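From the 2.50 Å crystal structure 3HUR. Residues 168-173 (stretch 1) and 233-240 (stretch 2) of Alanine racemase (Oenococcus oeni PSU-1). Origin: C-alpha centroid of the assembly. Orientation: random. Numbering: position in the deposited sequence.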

# COMPACT_ATOMS: atom_id res chain seq x y z
N THR A 168 -7.67 -14.37 -27.92
CA THR A 168 -7.25 -15.45 -27.05
C THR A 168 -5.98 -16.14 -27.53
O THR A 168 -5.66 -17.26 -27.11
CB THR A 168 -8.40 -16.44 -26.83
OG1 THR A 168 -8.80 -16.97 -28.08
CG2 THR A 168 -9.62 -15.74 -26.12
N ALA A 169 -5.23 -15.44 -28.37
CA ALA A 169 -3.93 -15.95 -28.78
C ALA A 169 -2.94 -16.02 -27.60
O ALA A 169 -2.09 -16.89 -27.59
CB ALA A 169 -3.37 -15.10 -29.93
N ASP A 170 -3.08 -15.12 -26.62
CA ASP A 170 -2.21 -15.06 -25.42
C ASP A 170 -2.70 -15.84 -24.20
O ASP A 170 -2.05 -15.83 -23.14
CB ASP A 170 -1.97 -13.60 -24.98
CG ASP A 170 -3.24 -12.92 -24.39
OD1 ASP A 170 -4.36 -13.48 -24.47
OD2 ASP A 170 -3.11 -11.79 -23.86
N GLU A 171 -3.87 -16.48 -24.34
CA GLU A 171 -4.41 -17.39 -23.33
C GLU A 171 -4.09 -18.84 -23.72
O GLU A 171 -3.89 -19.15 -24.90
CB GLU A 171 -5.91 -17.17 -23.16
CG GLU A 171 -6.25 -15.83 -22.53
CD GLU A 171 -7.75 -15.52 -22.53
OE1 GLU A 171 -8.56 -16.49 -22.55
OE2 GLU A 171 -8.13 -14.32 -22.51
N ALA A 172 -4.03 -19.72 -22.72
CA ALA A 172 -3.79 -21.17 -22.89
C ALA A 172 -5.08 -21.98 -22.71
O ALA A 172 -5.98 -21.56 -21.97
CB ALA A 172 -2.75 -21.66 -21.86
N GLY A 173 -5.17 -23.13 -23.39
CA GLY A 173 -6.26 -24.09 -23.12
C GLY A 173 -7.12 -24.53 -24.31
O GLY A 173 -6.72 -24.42 -25.47
N ASN A 233 7.17 -11.46 -21.75
CA ASN A 233 6.20 -12.49 -22.08
C ASN A 233 4.78 -11.97 -22.06
O ASN A 233 4.20 -11.80 -21.02
CB ASN A 233 6.30 -13.64 -21.08
CG ASN A 233 5.65 -14.92 -21.60
OD1 ASN A 233 6.21 -16.01 -21.45
ND2 ASN A 233 4.49 -14.78 -22.25
N VAL A 234 4.20 -11.76 -23.23
CA VAL A 234 2.80 -11.30 -23.36
C VAL A 234 1.65 -12.17 -22.73
O VAL A 234 0.56 -11.68 -22.47
CB VAL A 234 2.54 -11.03 -24.87
CG1 VAL A 234 1.04 -10.88 -25.22
CG2 VAL A 234 3.34 -9.77 -25.27
N SER A 235 1.91 -13.45 -22.45
CA SER A 235 0.89 -14.39 -21.93
C SER A 235 0.66 -14.37 -20.41
O SER A 235 -0.16 -15.14 -19.91
CB SER A 235 1.30 -15.81 -22.31
OG SER A 235 2.40 -16.24 -21.53
N ASN A 236 1.36 -13.47 -19.71
CA ASN A 236 1.46 -13.43 -18.23
C ASN A 236 1.52 -14.78 -17.52
O ASN A 236 0.65 -15.13 -16.77
CB ASN A 236 0.49 -12.43 -17.55
CG ASN A 236 -0.97 -12.78 -17.69
OD1 ASN A 236 -1.73 -12.07 -18.38
ND2 ASN A 236 -1.42 -13.83 -16.98
N GLY A 237 2.59 -15.52 -17.78
CA GLY A 237 2.77 -16.83 -17.16
C GLY A 237 2.23 -18.04 -17.94
O GLY A 237 2.91 -19.08 -18.01
N GLU A 238 1.06 -17.88 -18.55
CA GLU A 238 0.34 -18.99 -19.21
C GLU A 238 1.12 -19.83 -20.23
O GLU A 238 1.09 -21.05 -20.14
CB GLU A 238 -0.99 -18.49 -19.78
CG GLU A 238 -1.88 -17.87 -18.68
CD GLU A 238 -3.36 -17.78 -19.02
OE1 GLU A 238 -4.06 -17.01 -18.32
OE2 GLU A 238 -3.84 -18.46 -19.97
N LEU A 239 1.83 -19.21 -21.16
CA LEU A 239 2.54 -19.96 -22.21
C LEU A 239 4.02 -19.70 -22.15
O LEU A 239 4.42 -18.67 -21.64
CB LEU A 239 2.03 -19.55 -23.60
CG LEU A 239 0.52 -19.62 -23.81
CD1 LEU A 239 0.11 -18.87 -25.07
CD2 LEU A 239 0.07 -21.07 -23.82
N LYS A 240 4.82 -20.60 -22.69
CA LYS A 240 6.27 -20.47 -22.66
C LYS A 240 6.73 -19.92 -23.99
O LYS A 240 6.21 -20.30 -25.03
CB LYS A 240 6.94 -21.83 -22.40

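Two irregular segments meet here, with neither helix nor strand to set a regular register. Their backbones approach most closely at Asp-170 and Ser-235, whose CA atoms lie 4.7 Å apart, and the spacing is 5.9 Å between the CA atoms of Ala-172 and Glu-238. Together they bury 309 Å², summed over both sides.

Thr-168 makes no contact across the interface, but its O accepts a weak hydrogen bond from Glu-171 N at 3.4 Å. Ala-169 contributes mainly through its backbone: its O lies 3.9 Å from Leu-239 CD1.

Asp-170 has the largest covered area, 76 Å². Its CB packs 4.1 Å from Val-234 CG1, an aliphatic contact at the base of an acidic side chain. Its carbonyl faces Ser-235, where a CA-H...O contact joins Ser-235 CA to Asp-170 O at 3.5 Å, with 123° at the hydrogen; so bent an angle implies modest strength. Ser-235 belongs to a type I turn running from Asn-233 to Asn-236, and its OG accepts a hydrogen bond from Leu-239 N (3.0 Å, with a near-linear N-H...O angle of 164°), tying the turn to the residues that follow.

Glu-171 points its CA-to-CB bond away from stretch 2, yet its CA comes within 3.6 Å of Glu-238 OE2. That carboxylate oxygen is engaged by the next residue: Ala-172 N donates to Glu-238 OE2 at 3.0 Å and 163°, the sole hydrogen bond between the stretches. A backbone amide thus meets a charged acceptor almost head-on. The methyl of Ala-172 points toward stretch 2, where its CB touches Leu-239 CD2 at 3.5 Å, adding an apolar contact beside the polar one.

Gly-173 makes no contact; its phi/psi of 126/-161 would jam a CB against the preceding carbonyl.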